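Long-range contacts in uncharacterized protein (Bacteroides eggerthii, PDB 4FTD), which is of unknown function but pairs a six-bladed beta-propeller with an immunoglobulin-like domain and may take part in carbohydrate metabolism: residues S205-G210 against G242-D247; G236-A241 against E270-P275. All coordinates share one frame; numbering follows the deposited sequence.

Both contacts tie the connection between strands 228-233 and 250-253 to the propeller blades on its two sides. In contact 1 the later part of this connection, 242-247, pairs with the chain running on from strand 201-207 in the preceding blade. In contact 2 its earlier part, 236-241, rests on strand 270-277 of the following blade. Both are largely buried, though each has an exposed residue. Contact 1 combines backbone bonds, bridging waters and a salt bridge with the packing of one leucine. Contact 2 is smaller, made of aliphatic tips and a carboxylate, without a direct hydrogen bond. Glu270 of contact 2 links them, probably accepting hydrogen bonds from His245 and Gly242 of contact 1.

Contact 1: S205-G210 against G242-D247; sequences SSLSGG and GNRHGD
Ser208 and His245 form a single antiparallel bridge, a hydrogen-bonded pair, where 205-210 and 242-247 run past each other with directions 153° apart. Ser208 N donates to His245 O at 2.8 Å, almost in line with the carbonyl (C=O...N 171°), and His245 N returns a bond to Ser208 O at 3.0 Å. Gly246 suits the next position: its positive phi and the closeness of Ser206 O leave no place for a CB. Leu207 has CG anti to its backbone N (chi1 177°), and both its methyls meet 242-247. CD2 lies over the centre of the Arg244 guanidinium, 3.6 Å above the plane, while CD1 reaches mainly Gly246 and Asp247, 3.5 Å from Asp247 N. The extended Arg244 side chain grips Asp247 side-on in a salt bridge in the guanidinium plane, NE to OD2 at 3.0 Å and NH2 to OD1 at 2.9 Å, which fixes the flat face that Leu207 covers. One water, 2.8 Å from His245 ND1 at the ring edge, also joins Ser208 OG and Asn243 O; Ser208 OG is bonded to Ser213 O as well. A second water links Ser205 OG, Ser206 O and Gly246 O. The other ring nitrogen, NE2, bonds Glu270 OE2 of strand 270-277. Leu207 also packs on Tyr190 and Asn193 of strand 190-198, while Ser206 and Ser208 touch Phe215 of strand 215-220.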
ATOM      1  N   SER A 205       3.465 -20.540 -12.428  1.00 36.19           N
ATOM      2  CA  SER A 205       4.477 -20.797 -13.411  1.00 36.58           C
ATOM      3  C   SER A 205       5.524 -21.770 -12.860  1.00 34.55           C
ATOM      4  O   SER A 205       5.844 -21.716 -11.663  1.00 37.00           O
ATOM      5  CB  SER A 205       5.123 -19.502 -13.866  1.00 34.03           C
ATOM      6  OG  SER A 205       5.532 -18.655 -12.766  1.00 37.85           O
ATOM      7  N   SER A 206       6.078 -22.598 -13.746  1.00 34.78           N
ATOM      8  CA  SER A 206       7.130 -23.526 -13.382  1.00 33.67           C
ATOM      9  C   SER A 206       8.470 -22.780 -13.244  1.00 32.15           C
ATOM     10  O   SER A 206       8.544 -21.560 -13.526  1.00 33.93           O
ATOM     11  CB  SER A 206       7.234 -24.653 -14.434  1.00 37.49           C
ATOM     12  OG  SER A 206       7.803 -24.244 -15.653  1.00 34.26           O
ATOM     13  N   LEU A 207       9.478 -23.509 -12.803  1.00 36.94           N
ATOM     14  CA  LEU A 207      10.868 -23.088 -12.798  1.00 32.80           C
ATOM     15  C   LEU A 207      11.541 -23.911 -13.910  1.00 37.89           C
ATOM     16  O   LEU A 207      11.547 -25.146 -13.850  1.00 40.90           O
ATOM     17  CB  LEU A 207      11.597 -23.292 -11.454  1.00 35.25           C
ATOM     18  CG  LEU A 207      13.091 -22.874 -11.596  1.00 42.78           C
ATOM     19  CD1 LEU A 207      13.147 -21.442 -11.240  1.00 35.93           C
ATOM     20  CD2 LEU A 207      13.991 -23.659 -10.674  1.00 47.76           C
ATOM     21  N   SER A 208      12.039 -23.206 -14.943  1.00 35.38           N
ATOM     22  CA  SER A 208      12.759 -23.805 -16.041  1.00 34.27           C
ATOM     23  C   SER A 208      14.253 -23.696 -15.743  1.00 40.91           C
ATOM     24  O   SER A 208      14.807 -22.594 -15.793  1.00 40.16           O
ATOM     25  CB  SER A 208      12.464 -23.045 -17.371  1.00 41.70           C
ATOM     26  OG  SER A 208      13.295 -23.496 -18.445  1.00 38.99           O
ATOM     27  N   GLY A 209      14.917 -24.820 -15.508  1.00 40.67           N
ATOM     28  CA  GLY A 209      16.349 -24.840 -15.188  1.00 44.09           C
ATOM     29  C   GLY A 209      17.337 -24.845 -16.355  1.00 44.76           C
ATOM     30  O   GLY A 209      18.524 -24.886 -16.130  1.00 55.55           O
ATOM     31  N   GLY A 210      16.867 -24.807 -17.597  1.00 46.06           N
ATOM     32  CA  GLY A 210      17.781 -24.761 -18.748  1.00 45.76           C
ATOM     33  C   GLY A 210      16.935 -24.584 -19.973  1.00 53.95           C
ATOM     34  O   GLY A 210      15.714 -24.560 -19.872  1.00 50.73           O
ATOM     35  N   GLY A 242      18.341 -16.211 -21.541  1.00 51.87           N
ATOM     36  CA  GLY A 242      19.303 -16.876 -20.679  1.00 53.90           C
ATOM     37  C   GLY A 242      18.923 -18.309 -20.345  1.00 44.66           C
ATOM     38  O   GLY A 242      18.021 -18.931 -20.955  1.00 52.45           O
ATOM     39  N   ASN A 243      19.594 -18.834 -19.339  1.00 46.86           N
ATOM     40  CA  ASN A 243      19.514 -20.250 -18.996  1.00 48.21           C
ATOM     41  C   ASN A 243      18.330 -20.668 -18.194  1.00 45.06           C
ATOM     42  O   ASN A 243      17.653 -21.644 -18.541  1.00 47.06           O
ATOM     43  CB  ASN A 243      20.794 -20.701 -18.274  1.00 45.31           C
ATOM     44  CG  ASN A 243      21.960 -20.775 -19.218  1.00 64.48           C
ATOM     45  OD1 ASN A 243      21.823 -21.305 -20.315  1.00 63.11           O
ATOM     46  ND2 ASN A 243      23.103 -20.218 -18.821  1.00 54.24           N
ATOM     47  N   ARG A 244      18.104 -19.948 -17.104  1.00 39.14           N
ATOM     48  CA  ARG A 244      17.107 -20.352 -16.123  1.00 38.05           C
ATOM     49  C   ARG A 244      16.071 -19.259 -15.866  1.00 35.33           C
ATOM     50  O   ARG A 244      16.455 -18.134 -15.545  1.00 41.43           O
ATOM     51  CB  ARG A 244      17.839 -20.770 -14.854  1.00 41.71           C
ATOM     52  CG  ARG A 244      16.952 -20.877 -13.618  1.00 40.33           C
ATOM     53  CD  ARG A 244      17.720 -21.578 -12.493  1.00 41.83           C
ATOM     54  NE  ARG A 244      17.119 -21.294 -11.197  1.00 38.12           N
ATOM     55  CZ  ARG A 244      17.202 -22.096 -10.125  1.00 41.07           C
ATOM     56  NH1 ARG A 244      17.894 -23.232 -10.158  1.00 41.43           N
ATOM     57  NH2 ARG A 244      16.647 -21.733  -9.003  1.00 40.84           N
ATOM     58  N   HIS A 245      14.769 -19.596 -15.983  1.00 36.31           N
ATOM     59  CA  HIS A 245      13.639 -18.648 -15.763  1.00 36.22           C
ATOM     60  C   HIS A 245      12.620 -19.199 -14.816  1.00 38.80           C
ATOM     61  O   HIS A 245      12.454 -20.410 -14.722  1.00 35.43           O
ATOM     62  CB  HIS A 245      12.961 -18.367 -17.077  1.00 38.74           C
ATOM     63  CG  HIS A 245      13.883 -17.755 -18.070  1.00 38.13           C
ATOM     64  ND1 HIS A 245      14.676 -18.517 -18.914  1.00 36.97           N
ATOM     65  CD2 HIS A 245      14.162 -16.454 -18.333  1.00 38.72           C
ATOM     66  CE1 HIS A 245      15.384 -17.692 -19.668  1.00 41.74           C
ATOM     67  NE2 HIS A 245      15.102 -16.441 -19.329  1.00 40.27           N
ATOM     68  N   GLY A 246      11.951 -18.309 -14.101  1.00 37.41           N
ATOM     69  CA  GLY A 246      10.918 -18.715 -13.154  1.00 41.82           C
ATOM     70  C   GLY A 246      11.270 -18.509 -11.713  1.00 40.18           C
ATOM     71  O   GLY A 246      10.468 -18.823 -10.849  1.00 34.89           O
ATOM     72  N   ASP A 247      12.475 -18.021 -11.411  1.00 34.28           N
ATOM     73  CA  ASP A 247      12.786 -17.714 -10.025  1.00 36.42           C
ATOM     74  C   ASP A 247      11.937 -16.571  -9.464  1.00 34.18           C
ATOM     75  O   ASP A 247      11.698 -16.542  -8.297  1.00 40.29           O
ATOM     76  CB  ASP A 247      14.254 -17.285  -9.881  1.00 35.12           C
ATOM     77  CG  ASP A 247      15.194 -18.481  -9.920  1.00 46.18           C
ATOM     78  OD1 ASP A 247      15.076 -19.321  -8.990  1.00 37.53           O
ATOM     79  OD2 ASP A 247      16.046 -18.561 -10.820  1.00 40.59           O
TER
HETATM   80  O   HOH W   1       7.826 -19.528 -11.661  1.00 36.63           O
HETATM   81  O   HOH W   2      14.950 -21.332 -18.907  1.00 39.60           O

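Contact 2: G236-A241 against E270-P275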
ATOM      1  N   GLY A 236      14.759 -22.425 -25.359  1.00 46.57           N
ATOM      2  CA  GLY A 236      15.770 -22.670 -26.367  1.00 51.46           C
ATOM      3  C   GLY A 236      15.427 -22.049 -27.725  1.00 50.95           C
ATOM      4  O   GLY A 236      16.300 -21.829 -28.490  1.00 55.30           O
ATOM      5  N   ASN A 237      14.146 -21.801 -28.004  1.00 52.55           N
ATOM      6  CA  ASN A 237      13.701 -21.172 -29.251  1.00 53.64           C
ATOM      7  C   ASN A 237      13.570 -19.647 -29.114  1.00 55.05           C
ATOM      8  O   ASN A 237      12.997 -19.031 -29.980  1.00 60.35           O
ATOM      9  CB  ASN A 237      12.330 -21.749 -29.665  1.00 56.74           C
ATOM     10  CG  ASN A 237      12.367 -23.242 -30.012  1.00 68.74           C
ATOM     11  OD1 ASN A 237      13.420 -23.809 -30.278  1.00 61.67           O
ATOM     12  ND2 ASN A 237      11.190 -23.870 -30.040  1.00 65.96           N
ATOM     13  N   ILE A 238      14.042 -19.043 -28.010  1.00 48.20           N
ATOM     14  CA  ILE A 238      13.978 -17.576 -27.837  1.00 50.30           C
ATOM     15  C   ILE A 238      15.384 -16.984 -28.046  1.00 52.05           C
ATOM     16  O   ILE A 238      16.225 -17.104 -27.174  1.00 51.02           O
ATOM     17  CB  ILE A 238      13.410 -17.150 -26.470  1.00 54.54           C
ATOM     18  CG1 ILE A 238      12.004 -17.754 -26.252  1.00 50.60           C
ATOM     19  CG2 ILE A 238      13.358 -15.621 -26.372  1.00 45.26           C
ATOM     20  CD1 ILE A 238      11.479 -17.600 -24.836  1.00 46.17           C
ATOM     21  N   PRO A 239      15.649 -16.332 -29.198  1.00 53.32           N
ATOM     22  CA  PRO A 239      17.002 -15.743 -29.338  1.00 51.96           C
ATOM     23  C   PRO A 239      17.330 -14.741 -28.215  1.00 52.10           C
ATOM     24  O   PRO A 239      16.506 -13.903 -27.899  1.00 52.65           O
ATOM     25  CB  PRO A 239      16.929 -15.009 -30.696  1.00 57.74           C
ATOM     26  CG  PRO A 239      15.856 -15.739 -31.442  1.00 56.56           C
ATOM     27  CD  PRO A 239      14.824 -16.072 -30.388  1.00 55.60           C
ATOM     28  N   GLY A 240      18.508 -14.862 -27.609  1.00 57.24           N
ATOM     29  CA  GLY A 240      18.947 -13.951 -26.533  1.00 58.59           C
ATOM     30  C   GLY A 240      18.513 -14.338 -25.119  1.00 54.17           C
ATOM     31  O   GLY A 240      18.941 -13.723 -24.138  1.00 53.87           O
ATOM     32  N   ALA A 241      17.662 -15.352 -24.967  1.00 48.74           N
ATOM     33  CA  ALA A 241      17.212 -15.709 -23.627  1.00 46.27           C
ATOM     34  C   ALA A 241      18.364 -16.332 -22.866  1.00 50.59           C
ATOM     35  O   ALA A 241      19.230 -16.930 -23.466  1.00 50.11           O
ATOM     36  CB  ALA A 241      16.014 -16.676 -23.657  1.00 41.26           C
ATOM     37  N   GLU A 270      18.627 -10.694 -18.285  1.00 44.29           N
ATOM     38  CA  GLU A 270      17.463 -10.237 -19.026  1.00 43.33           C
ATOM     39  C   GLU A 270      16.179 -10.529 -18.317  1.00 42.26           C
ATOM     40  O   GLU A 270      16.166 -11.194 -17.296  1.00 42.61           O
ATOM     41  CB  GLU A 270      17.445 -10.928 -20.429  1.00 50.25           C
ATOM     42  CG  GLU A 270      17.700 -12.465 -20.485  1.00 49.03           C
ATOM     43  CD  GLU A 270      16.468 -13.353 -20.246  1.00 57.99           C
ATOM     44  OE1 GLU A 270      15.378 -12.818 -19.979  1.00 54.32           O
ATOM     45  OE2 GLU A 270      16.567 -14.617 -20.334  1.00 55.94           O
ATOM     46  N   PHE A 271      15.100 -10.024 -18.905  1.00 38.74           N
ATOM     47  CA  PHE A 271      13.736 -10.406 -18.617  1.00 34.29           C
ATOM     48  C   PHE A 271      13.112 -10.920 -19.900  1.00 40.96           C
ATOM     49  O   PHE A 271      13.350 -10.383 -20.961  1.00 47.33           O
ATOM     50  CB  PHE A 271      12.909  -9.204 -18.182  1.00 39.12           C
ATOM     51  CG  PHE A 271      13.125  -8.782 -16.768  1.00 42.88           C
ATOM     52  CD1 PHE A 271      14.018  -7.789 -16.465  1.00 42.13           C
ATOM     53  CD2 PHE A 271      12.415  -9.365 -15.745  1.00 46.91           C
ATOM     54  CE1 PHE A 271      14.215  -7.395 -15.170  1.00 39.08           C
ATOM     55  CE2 PHE A 271      12.605  -8.974 -14.448  1.00 43.83           C
ATOM     56  CZ  PHE A 271      13.504  -7.983 -14.157  1.00 41.95           C
ATOM     57  N   LEU A 272      12.303 -11.955 -19.782  1.00 39.06           N
ATOM     58  CA  LEU A 272      11.354 -12.374 -20.811  1.00 46.59           C
ATOM     59  C   LEU A 272      10.089 -11.598 -20.501  1.00 43.26           C
ATOM     60  O   LEU A 272       9.589 -11.676 -19.406  1.00 41.83           O
ATOM     61  CB  LEU A 272      11.052 -13.875 -20.729  1.00 43.02           C
ATOM     62  CG  LEU A 272      12.287 -14.766 -20.961  1.00 47.89           C
ATOM     63  CD1 LEU A 272      11.878 -16.241 -20.986  1.00 40.06           C
ATOM     64  CD2 LEU A 272      13.068 -14.375 -22.231  1.00 42.77           C
ATOM     65  N   LYS A 273       9.635 -10.784 -21.446  1.00 42.14           N
ATOM     66  CA  LYS A 273       8.353 -10.073 -21.376  1.00 45.29           C
ATOM     67  C   LYS A 273       7.328 -10.904 -22.168  1.00 47.24           C
ATOM     68  O   LYS A 273       7.349 -10.919 -23.385  1.00 43.47           O
ATOM     69  CB  LYS A 273       8.463  -8.655 -21.971  1.00 53.72           C
ATOM     70  CG  LYS A 273       7.145  -7.913 -21.903  1.00 57.55           C
ATOM     71  CD  LYS A 273       7.249  -6.428 -22.169  1.00 49.10           C
ATOM     72  CE  LYS A 273       7.344  -6.130 -23.651  1.00 60.56           C
ATOM     73  NZ  LYS A 273       6.791  -4.785 -23.907  1.00 73.24           N
ATOM     74  N   VAL A 274       6.419 -11.554 -21.472  1.00 42.01           N
ATOM     75  CA  VAL A 274       5.465 -12.520 -22.071  1.00 45.22           C
ATOM     76  C   VAL A 274       4.074 -11.885 -22.183  1.00 47.60           C
ATOM     77  O   VAL A 274       3.462 -11.607 -21.175  1.00 41.54           O
ATOM     78  CB  VAL A 274       5.406 -13.776 -21.220  1.00 39.62           C
ATOM     79  CG1 VAL A 274       4.439 -14.811 -21.817  1.00 41.81           C
ATOM     80  CG2 VAL A 274       6.807 -14.393 -21.097  1.00 40.27           C
ATOM     81  N   PRO A 275       3.585 -11.615 -23.409  1.00 42.60           N
ATOM     82  CA  PRO A 275       2.259 -10.966 -23.476  1.00 47.33           C
ATOM     83  C   PRO A 275       1.109 -11.926 -23.218  1.00 46.35           C
ATOM     84  O   PRO A 275       1.184 -13.093 -23.594  1.00 47.39           O
ATOM     85  CB  PRO A 275       2.163 -10.447 -24.923  1.00 46.37           C
ATOM     86  CG  PRO A 275       3.557 -10.568 -25.468  1.00 50.67           C
ATOM     87  CD  PRO A 275       4.190 -11.734 -24.744  1.00 45.95           C
TER
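A type II beta turn from Ile238 to Ala241, in the connection between two propeller blades, packs against the start of strand 270-277. Ala241 N closes the turn on Ile238 O at 3.2 Å. Pro239 suits the second position, its ring fixing phi near the value needed there, and Gly240 supplies the positive phi of the third (87°). The turn thus presents Ile238 and Ala241 to the strand. Ile238 and Leu272 meet tip to tip, CD1 to CD1, at 4.1 Å, whereas the other Leu272 methyl, CD2, touches Ala241 CB at 4.0 Å. The branched end of leucine therefore serves two partners, and a small alanine fits this close approach. Glu270 approaches the same residue with its carboxylate: OE2 lies 3.5 Å from Ala241 CA. Its CG lies between the backbone N and the carbonyl carbon (chi1 47°), 4.1 Å from Gly240 O, and a bend at chi2 (84°) turns CD and the carboxylate to Ala241. No hydrogen bond joins the two segments directly, yet OE2 accepts from Gly242 N, just beyond the turn, and is also the partner of His245 NE2, so this buried residue's carboxylate is held from two places. Val289 of strand 281-291 adjoins both Ile238 and Leu272, extending the apolar patch. Such packing belongs to the beta-propeller fold, in which the chain leaves the outermost strand of one four-stranded antiparallel blade and crosses to the innermost strand of the next.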